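2,3-dihydroxybenzoate-AMP ligase (Mycobacterium smegmatis, PDB 5KEI) is an AMP-binding enzyme of the ANL clan, with an AMP-binding region followed by an AMP-binding C-terminal domain. Local coordinates at residues A262-L267 with L325-G330; A331-P336 with L349-G354; L340-L345 with V371-Q376; I365-E370 with A447-V452. All coordinates share one frame; numbering follows the deposited sequence.

Contact 1 of 4, residues A262-L267 with L325-G330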
# COMPACT_ATOMS: atom_id res chain seq x y z
N ALA A 262 -5.15 -7.93 2.54
CA ALA A 262 -5.03 -8.26 3.96
C ALA A 262 -5.90 -7.47 4.93
O ALA A 262 -5.68 -7.53 6.12
CB ALA A 262 -3.57 -8.11 4.38
N CYS A 263 -6.90 -6.75 4.44
CA CYS A 263 -7.67 -5.88 5.33
C CYS A 263 -9.19 -6.11 5.39
O CYS A 263 -9.94 -5.15 5.21
CB CYS A 263 -7.42 -4.42 4.92
SG CYS A 263 -5.65 -3.97 4.96
N PRO A 264 -9.66 -7.35 5.66
CA PRO A 264 -8.94 -8.61 5.89
C PRO A 264 -8.53 -9.30 4.59
O PRO A 264 -7.55 -10.03 4.60
CB PRO A 264 -9.96 -9.47 6.66
CG PRO A 264 -11.28 -9.02 6.14
CD PRO A 264 -11.11 -7.51 5.89
N GLY A 265 -9.28 -9.09 3.51
CA GLY A 265 -8.88 -9.57 2.20
C GLY A 265 -8.69 -11.07 2.10
O GLY A 265 -9.19 -11.84 2.93
N LEU A 266 -7.97 -11.49 1.06
CA LEU A 266 -7.62 -12.89 0.82
C LEU A 266 -6.91 -13.55 2.00
O LEU A 266 -7.30 -14.63 2.44
CB LEU A 266 -6.74 -12.99 -0.44
CG LEU A 266 -6.02 -14.33 -0.61
CD1 LEU A 266 -6.97 -15.43 -1.06
CD2 LEU A 266 -4.86 -14.20 -1.57
N LEU A 267 -5.89 -12.89 2.55
CA LEU A 267 -5.13 -13.44 3.66
C LEU A 267 -5.92 -13.59 4.95
O LEU A 267 -5.85 -14.63 5.64
CB LEU A 267 -3.89 -12.58 3.91
CG LEU A 267 -2.94 -12.66 2.69
CD1 LEU A 267 -1.71 -11.83 2.85
CD2 LEU A 267 -2.52 -14.10 2.41
N LEU A 325 -21.31 -7.99 4.85
CA LEU A 325 -20.24 -7.04 5.09
C LEU A 325 -19.81 -6.42 3.77
O LEU A 325 -19.22 -7.09 2.92
CB LEU A 325 -19.04 -7.70 5.78
CG LEU A 325 -17.80 -6.81 6.01
CD1 LEU A 325 -18.06 -5.70 7.00
CD2 LEU A 325 -16.63 -7.63 6.46
N LEU A 326 -20.12 -5.14 3.61
CA LEU A 326 -19.60 -4.33 2.52
C LEU A 326 -18.65 -3.29 3.08
O LEU A 326 -19.07 -2.31 3.68
CB LEU A 326 -20.72 -3.66 1.74
CG LEU A 326 -20.27 -2.74 0.61
CD1 LEU A 326 -19.45 -3.53 -0.36
CD2 LEU A 326 -21.47 -2.16 -0.08
N GLN A 327 -17.35 -3.53 2.91
CA GLN A 327 -16.35 -2.55 3.29
C GLN A 327 -16.23 -1.50 2.20
O GLN A 327 -16.31 -1.83 1.01
CB GLN A 327 -14.97 -3.19 3.51
CG GLN A 327 -14.88 -4.36 4.45
CD GLN A 327 -13.45 -4.94 4.50
OE1 GLN A 327 -12.97 -5.51 3.51
NE2 GLN A 327 -12.77 -4.73 5.62
N VAL A 328 -16.04 -0.25 2.60
CA VAL A 328 -15.77 0.82 1.65
C VAL A 328 -14.59 1.66 2.14
O VAL A 328 -14.58 2.15 3.27
CB VAL A 328 -17.01 1.68 1.43
CG1 VAL A 328 -16.70 2.83 0.45
CG2 VAL A 328 -18.15 0.81 0.90
N GLY A 329 -13.58 1.79 1.29
CA GLY A 329 -12.37 2.49 1.64
C GLY A 329 -11.70 3.00 0.38
O GLY A 329 -12.26 2.88 -0.70
N GLY A 330 -10.52 3.58 0.51
CA GLY A 330 -9.79 4.06 -0.64
C GLY A 330 -9.99 5.52 -0.98
O GLY A 330 -9.26 6.07 -1.81
O HOH W 1 -10.69 -6.52 2.21

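Contact 2 of 4, residues A331-P336 with L349-G354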
# COMPACT_ATOMS: atom_id res chain seq x y z
N ALA A 331 -10.96 6.14 -0.32
CA ALA A 331 -11.31 7.55 -0.49
C ALA A 331 -12.51 7.76 0.41
O ALA A 331 -13.10 6.79 0.85
CB ALA A 331 -11.65 7.90 -1.94
N LYS A 332 -12.90 9.00 0.69
CA LYS A 332 -13.94 9.20 1.72
C LYS A 332 -15.36 8.96 1.21
O LYS A 332 -15.81 9.57 0.26
CB LYS A 332 -13.85 10.60 2.33
CG LYS A 332 -14.83 10.82 3.50
CD LYS A 332 -14.93 12.30 3.88
CE LYS A 332 -15.67 12.50 5.18
NZ LYS A 332 -16.91 11.70 5.16
N LEU A 333 -16.08 8.06 1.86
CA LEU A 333 -17.49 7.89 1.56
C LEU A 333 -18.28 9.03 2.18
O LEU A 333 -18.30 9.18 3.41
CB LEU A 333 -18.00 6.55 2.08
CG LEU A 333 -19.42 6.18 1.68
CD1 LEU A 333 -19.53 6.14 0.17
CD2 LEU A 333 -19.81 4.84 2.28
N ALA A 334 -18.90 9.85 1.34
CA ALA A 334 -19.77 10.91 1.80
C ALA A 334 -20.99 10.29 2.51
O ALA A 334 -21.47 9.25 2.10
CB ALA A 334 -20.20 11.81 0.63
N ALA A 335 -21.45 10.92 3.57
CA ALA A 335 -22.53 10.36 4.39
C ALA A 335 -23.85 10.12 3.62
O ALA A 335 -24.48 9.07 3.81
CB ALA A 335 -22.78 11.25 5.61
N PRO A 336 -24.28 11.06 2.74
CA PRO A 336 -25.42 10.71 1.87
C PRO A 336 -25.17 9.44 1.04
O PRO A 336 -26.09 8.64 0.88
CB PRO A 336 -25.55 11.94 0.95
CG PRO A 336 -25.02 13.07 1.76
CD PRO A 336 -23.91 12.48 2.62
N LEU A 349 -22.61 -2.11 6.13
CA LEU A 349 -21.54 -1.25 5.66
C LEU A 349 -20.46 -1.19 6.72
O LEU A 349 -20.76 -1.12 7.92
CB LEU A 349 -22.07 0.16 5.36
CG LEU A 349 -21.07 1.32 5.29
CD1 LEU A 349 -20.21 1.23 4.03
CD2 LEU A 349 -21.77 2.69 5.40
N GLN A 350 -19.21 -1.23 6.29
CA GLN A 350 -18.11 -0.91 7.18
C GLN A 350 -17.22 0.10 6.49
O GLN A 350 -16.82 -0.11 5.35
CB GLN A 350 -17.31 -2.15 7.54
CG GLN A 350 -16.15 -1.88 8.46
CD GLN A 350 -15.30 -3.10 8.62
OE1 GLN A 350 -14.79 -3.63 7.64
NE2 GLN A 350 -15.16 -3.59 9.86
N GLN A 351 -16.95 1.22 7.16
CA GLN A 351 -16.03 2.19 6.59
C GLN A 351 -14.61 1.84 7.01
O GLN A 351 -14.35 1.46 8.17
CB GLN A 351 -16.39 3.63 6.98
CG GLN A 351 -17.72 4.10 6.38
CD GLN A 351 -17.78 5.61 6.09
OE1 GLN A 351 -16.81 6.21 5.64
NE2 GLN A 351 -18.95 6.22 6.34
N VAL A 352 -13.71 1.91 6.04
CA VAL A 352 -12.30 1.62 6.28
C VAL A 352 -11.42 2.76 5.80
O VAL A 352 -11.43 3.10 4.63
CB VAL A 352 -11.88 0.32 5.57
CG1 VAL A 352 -10.44 -0.04 5.96
CG2 VAL A 352 -12.86 -0.80 5.89
N PHE A 353 -10.67 3.36 6.71
CA PHE A 353 -9.68 4.36 6.37
C PHE A 353 -8.32 3.80 6.71
O PHE A 353 -7.94 3.73 7.89
CB PHE A 353 -9.95 5.68 7.10
CG PHE A 353 -8.80 6.65 7.07
CD1 PHE A 353 -8.24 7.05 5.86
CD2 PHE A 353 -8.29 7.18 8.25
CE1 PHE A 353 -7.18 7.95 5.84
CE2 PHE A 353 -7.23 8.07 8.23
CZ PHE A 353 -6.68 8.47 7.02
N GLY A 354 -7.61 3.36 5.68
CA GLY A 354 -6.33 2.69 5.83
C GLY A 354 -5.33 3.09 4.76
O GLY A 354 -5.63 3.81 3.83
O HOH W 2 -11.93 5.93 3.94
O HOH W 3 -19.05 9.47 5.90

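Contact 3 of 4, residues L340-L345 with V371-Q376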
# COMPACT_ATOMS: atom_id res chain seq x y z
N LEU A 340 -27.19 5.90 0.98
CA LEU A 340 -27.64 5.18 -0.21
C LEU A 340 -27.20 3.73 -0.17
O LEU A 340 -27.99 2.81 -0.40
CB LEU A 340 -27.10 5.83 -1.49
CG LEU A 340 -27.51 5.15 -2.80
CD1 LEU A 340 -29.00 5.30 -3.00
CD2 LEU A 340 -26.76 5.78 -3.95
N VAL A 341 -25.93 3.54 0.14
CA VAL A 341 -25.35 2.21 0.17
C VAL A 341 -26.06 1.30 1.16
O VAL A 341 -26.37 0.15 0.83
CB VAL A 341 -23.86 2.28 0.51
CG1 VAL A 341 -23.34 0.91 0.96
CG2 VAL A 341 -23.10 2.82 -0.68
N ARG A 342 -26.35 1.76 2.37
CA ARG A 342 -26.98 0.81 3.28
C ARG A 342 -28.50 0.95 3.34
O ARG A 342 -29.14 0.54 4.29
CB ARG A 342 -26.35 0.88 4.68
CG ARG A 342 -26.32 2.20 5.35
CD ARG A 342 -25.47 2.09 6.62
NE ARG A 342 -25.95 1.04 7.53
CZ ARG A 342 -27.05 1.13 8.28
NH1 ARG A 342 -27.83 2.22 8.24
NH2 ARG A 342 -27.39 0.12 9.07
N GLY A 343 -29.07 1.52 2.29
CA GLY A 343 -30.50 1.46 2.10
C GLY A 343 -30.79 0.63 0.86
O GLY A 343 -31.87 0.05 0.72
N ALA A 344 -29.81 0.55 -0.03
CA ALA A 344 -29.99 -0.09 -1.32
C ALA A 344 -29.16 -1.37 -1.47
O ALA A 344 -29.48 -2.21 -2.31
CB ALA A 344 -29.64 0.88 -2.43
N LEU A 345 -28.11 -1.53 -0.67
CA LEU A 345 -27.22 -2.69 -0.81
C LEU A 345 -27.21 -3.62 0.40
O LEU A 345 -27.46 -4.82 0.26
CB LEU A 345 -25.78 -2.24 -1.08
CG LEU A 345 -25.43 -1.67 -2.45
CD1 LEU A 345 -23.92 -1.42 -2.53
CD2 LEU A 345 -25.87 -2.63 -3.55
N VAL A 371 -22.64 5.98 13.18
CA VAL A 371 -21.20 5.75 13.16
C VAL A 371 -20.75 5.15 11.82
O VAL A 371 -19.71 5.53 11.28
CB VAL A 371 -20.79 4.84 14.33
CG1 VAL A 371 -19.33 4.36 14.17
CG2 VAL A 371 -20.95 5.60 15.63
N LEU A 372 -21.56 4.25 11.26
CA LEU A 372 -21.29 3.67 9.95
C LEU A 372 -21.33 4.72 8.84
O LEU A 372 -20.62 4.61 7.85
CB LEU A 372 -22.31 2.57 9.63
CG LEU A 372 -22.44 1.39 10.59
CD1 LEU A 372 -23.46 0.37 10.07
CD2 LEU A 372 -21.09 0.72 10.82
N GLU A 373 -22.17 5.73 9.01
CA GLU A 373 -22.45 6.66 7.92
C GLU A 373 -21.67 7.97 8.05
O GLU A 373 -21.48 8.66 7.06
CB GLU A 373 -23.96 6.93 7.82
CG GLU A 373 -24.76 5.72 7.32
CD GLU A 373 -26.26 5.96 7.10
OE1 GLU A 373 -26.74 7.10 7.32
OE2 GLU A 373 -26.97 5.00 6.71
N ASN A 374 -21.20 8.31 9.24
CA ASN A 374 -20.54 9.61 9.40
C ASN A 374 -19.10 9.56 9.89
O ASN A 374 -18.52 10.61 10.17
CB ASN A 374 -21.34 10.50 10.35
CG ASN A 374 -22.73 10.77 9.84
OD1 ASN A 374 -22.95 11.72 9.10
ND2 ASN A 374 -23.68 9.94 10.23
N THR A 375 -18.54 8.36 10.04
CA THR A 375 -17.15 8.23 10.50
C THR A 375 -16.33 7.37 9.55
O THR A 375 -16.88 6.60 8.76
CB THR A 375 -17.05 7.63 11.95
OG1 THR A 375 -17.30 6.22 11.94
CG2 THR A 375 -18.03 8.32 12.89
N GLN A 376 -15.01 7.48 9.63
CA GLN A 376 -14.14 6.54 8.93
C GLN A 376 -13.44 5.60 9.93
O GLN A 376 -12.28 5.24 9.74
CB GLN A 376 -13.11 7.29 8.07
CG GLN A 376 -13.66 7.97 6.83
CD GLN A 376 -14.67 9.07 7.13
OE1 GLN A 376 -14.32 10.14 7.66
NE2 GLN A 376 -15.95 8.82 6.78

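Contact 4 of 4, residues I365-E370 with A447-V452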
# COMPACT_ATOMS: atom_id res chain seq x y z
N ILE A 365 -18.30 -4.09 13.74
CA ILE A 365 -19.43 -4.78 13.10
C ILE A 365 -20.79 -4.42 13.72
O ILE A 365 -21.78 -4.23 12.99
CB ILE A 365 -19.24 -6.30 13.14
CG1 ILE A 365 -18.07 -6.70 12.25
CG2 ILE A 365 -20.50 -7.01 12.67
CD1 ILE A 365 -18.19 -6.21 10.85
N GLY A 366 -20.88 -4.30 15.03
CA GLY A 366 -22.16 -3.91 15.59
C GLY A 366 -22.50 -2.42 15.65
O GLY A 366 -23.54 -2.05 16.18
N ASP A 367 -21.63 -1.56 15.11
CA ASP A 367 -21.73 -0.11 15.34
C ASP A 367 -23.00 0.54 14.85
O ASP A 367 -23.51 0.18 13.79
CB ASP A 367 -20.54 0.60 14.71
CG ASP A 367 -19.35 0.59 15.59
OD1 ASP A 367 -19.54 0.18 16.76
OD2 ASP A 367 -18.25 0.99 15.14
N PRO A 368 -23.51 1.53 15.62
CA PRO A 368 -24.72 2.29 15.27
C PRO A 368 -24.65 2.94 13.90
O PRO A 368 -23.59 3.35 13.47
CB PRO A 368 -24.80 3.35 16.38
CG PRO A 368 -23.52 3.30 17.10
CD PRO A 368 -23.00 1.91 16.94
N PRO A 369 -25.80 3.04 13.22
CA PRO A 369 -25.88 3.58 11.86
C PRO A 369 -25.22 4.96 11.70
O PRO A 369 -24.63 5.22 10.64
CB PRO A 369 -27.39 3.66 11.60
CG PRO A 369 -27.96 2.55 12.45
CD PRO A 369 -27.12 2.58 13.71
N GLU A 370 -25.30 5.82 12.71
CA GLU A 370 -24.69 7.14 12.61
C GLU A 370 -23.17 7.04 12.57
O GLU A 370 -22.50 7.90 11.99
CB GLU A 370 -25.14 8.06 13.76
CG GLU A 370 -24.93 7.52 15.17
CD GLU A 370 -26.10 6.66 15.69
OE1 GLU A 370 -27.01 6.31 14.89
OE2 GLU A 370 -26.11 6.36 16.91
N ALA A 447 -18.07 9.90 19.31
CA ALA A 447 -16.87 10.02 20.13
C ALA A 447 -15.94 8.82 19.97
O ALA A 447 -16.39 7.68 20.00
CB ALA A 447 -17.24 10.19 21.59
N GLY A 448 -14.65 9.08 19.82
CA GLY A 448 -13.66 8.02 19.67
C GLY A 448 -13.33 7.74 18.21
O GLY A 448 -12.32 7.11 17.90
N TYR A 449 -14.19 8.21 17.31
CA TYR A 449 -14.05 7.90 15.90
C TYR A 449 -13.38 9.03 15.12
O TYR A 449 -13.39 10.19 15.54
CB TYR A 449 -15.41 7.52 15.31
CG TYR A 449 -15.83 6.13 15.75
CD1 TYR A 449 -15.56 5.02 14.95
CD2 TYR A 449 -16.44 5.92 16.99
CE1 TYR A 449 -15.91 3.73 15.37
CE2 TYR A 449 -16.78 4.63 17.42
CZ TYR A 449 -16.51 3.53 16.60
OH TYR A 449 -16.85 2.25 17.01
N LEU A 450 -12.79 8.65 14.00
CA LEU A 450 -12.11 9.58 13.11
C LEU A 450 -13.02 10.11 12.01
O LEU A 450 -13.92 9.41 11.54
CB LEU A 450 -10.91 8.88 12.47
CG LEU A 450 -9.70 8.68 13.35
CD1 LEU A 450 -8.56 8.07 12.53
CD2 LEU A 450 -9.29 10.00 13.97
N GLU A 451 -12.77 11.35 11.58
CA GLU A 451 -13.30 11.82 10.30
C GLU A 451 -12.21 12.42 9.43
O GLU A 451 -11.45 13.28 9.89
CB GLU A 451 -14.40 12.86 10.49
CG GLU A 451 -14.87 13.41 9.16
CD GLU A 451 -15.96 14.46 9.29
OE1 GLU A 451 -15.94 15.20 10.30
OE2 GLU A 451 -16.82 14.53 8.39
N VAL A 452 -12.12 11.96 8.18
CA VAL A 452 -11.13 12.46 7.23
C VAL A 452 -11.70 13.67 6.50
O VAL A 452 -12.77 13.58 5.89
CB VAL A 452 -10.73 11.38 6.18
CG1 VAL A 452 -9.81 11.97 5.16
CG2 VAL A 452 -10.07 10.17 6.85
O HOH W 4 -17.46 -0.18 18.61

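Contact 1 of 4, residues A262-L267 with L325-G330
Gln327 sets its CG opposite the carbonyl carbon (chi1 -53°) and then runs out straight through chi2, which carries its carboxamide across to the loop at Cys263 and Pro264. There Gln327 NE2 donates to Cys263 O at 2.9 Å. The bond lies in the carbonyl plane and uses a lone pair of Cys263 O, although that acceptor sits a little off the amide plane of the glutamine. The peptide before Pro264 is cis, and this places Pro264 CD on the same side as Cys263 O, so the amide meets both; Gln327 NE2 lies 3.2 Å from Pro264 CD. The other arm of the amide, Gln327 OE1, accepts from a water at 2.8 Å, and that water takes a weak bond from Gly265 N. A glutamine suits this buried place because it donates and accepts at one tip: its NE2 also donates to Gln350 OE1 on the adjoining strand. Gly265, at the approach to the helix that runs on through Leu267, has a positive phi, a conformation easy for a residue without CB. An inner strand of a mixed beta sheet is thus tied to the loop leading into a helix, within the layered alpha/beta architecture of the AMP-binding fold.

Contact 2 of 4, residues A331-P336 with L349-G354
Leu333 leaves the loop ahead of helix 335-344 with its CB beside the amide of Gln351, 3.8 Å from Gln351 OE1. Its CG stands anti to the backbone N (chi1 -173°), a course that takes the branch past the glutamine and on toward Leu349. At the tip, Leu333 CD2 meets Leu349 CD1 at 4.0 Å; the two isobutyl ends meet head-on. Val328 and Ala338 pack round the same isobutyl group, so an apolar branched side chain suits the seam between helix and sheet. The polar neighbour is occupied elsewhere: Gln351, bent at chi2, donates through NE2 to Leu372 O and accepts through OE1 from Gln376 NE2, which fixes the rotation of the amide. Water bridges the segments twice, once to the Gln351 side chain and once from backbone to backbone. The first water donates to Leu333 O at 2.6 Å and accepts from Gln351 NE2 at 3.3 Å; the second donates to Val352 O at 3.0 Å and weakly to Ala331 O. Ala334 holds the N-cap position, and the helix it opens leads on to strand 349-354. Loop and strand belong to the beta-alpha-beta crossover formed by strand 325-328, helix 335-344 and strand 349-354.

Contact 3 of 4, residues L340-L345 with V371-Q376
Arg342 and Glu373 cross at about a right angle, one from helix 335-344 and the other from the short helix 369-374, and a salt bridge closes the crossing. Arg342 NH1 donates to Glu373 OE2 at 3.3 Å, a rather long but nearly straight bond with an angle of 167° at the hydrogen. The two flat groups are far from coplanar, being turned 60° apart. The carboxylate oxygen lies in the guanidinium plane, at its edge, whereas NH1 comes to that oxygen from above the carboxylate plane. One N-H...O bond makes up the salt bridge; the planes are too steeply turned for a side-by-side pairing.

The path of the arginine explains the geometry. CG sits between the backbone N and the carbonyl carbon (chi1 55°), and a bend at chi3 turns the chain back so that NH1 as well as CG and CD come near OE2; Glu373 OE2 is 3.2 Å from Arg342 CG. Leu372 also crosses the arginine at about a right angle, its CD1 3.6 Å from Arg342 NE in an oblique approach. Arginine suits this place because its methylenes lie against Glu373, while its guanidinium end packs on Leu372 CD1 and offers N-H groups to acceptors; its NE donates to Pro347 O. At the end of the other helix, Thr375 OG1 donates to Val371 O at 2.6 Å, adding a side-chain bond to the last turn. The contact is a salt-bridged helix-helix packing on the partly exposed flank of the alpha/beta sheet, where the crossover helix meets the helix following strand 360-362.

Contact 4 of 4, residues I365-E370 with A447-V452
Asp367 and Tyr449 meet at the boundary between the alpha/beta sheet and a four-stranded antiparallel sheet. Tyr449 immediately precedes strand 450-455, an outer strand of that second sheet, while Asp367 stands in the loop that leads into helix 369-374.

The polar interactions come first. Tyr449 OH lies 2.7 Å from Asp367 OD2, at most a weak hydrogen bond, since the hydroxyl proton has another acceptor within reach; Arg378 NE makes a weak bond to the same hydroxyl. The side chains come from opposite directions, with the carboxylate and ring planes 81° apart, and Asp367 OD2 is also 3.4 Å from Tyr449 CZ. The firmer tie of Asp367 OD2 is local: it accepts from Arg364 N, which anchors the carboxylate in its own loop. An aspartate is well chosen here, since its OD2 accepts from Arg364 N and also lies next to the tyrosine hydroxyl, while OD1 takes a water.

The second kind is packing. The ring rests on the side chains of Val371 and Thr375, a setting that suits a tyrosine: its body stays buried while its hydroxyl reaches the Asp367 carboxylate. CG of Tyr449 stands opposite the carbonyl carbon (chi1 -75°), which sends the ring across to that loop. Before it, Gly448 adopts a positive phi that a residue with a CB would hardly tolerate.

The third kind is water-mediated: one water donates to Asp367 OD1 at 2.8 Å and lies 3.0 Å from Tyr449 OH.

Contacts 1 and 2 are buried, whereas contacts 3 and 4 are partly exposed and farther from the centre of the chain. Contacts 1 and 2 share one sheet, their strands 325-328 and 349-354 being hydrogen-bonded neighbours; contacts 2 and 3 share helix 335-344, and contacts 3 and 4 share helix 369-374. Chemistry follows place: in the interior a neutral amide and leucine methyls do the work, while nearer the surface charged side chains take over, as a salt bridge in contact 3 and a carboxylate facing a phenol in contact 4. Gln376 of contact 3 bonds Leu450 and Val452 of contact 4, and its NE2 also reaches Gln351 of contact 2.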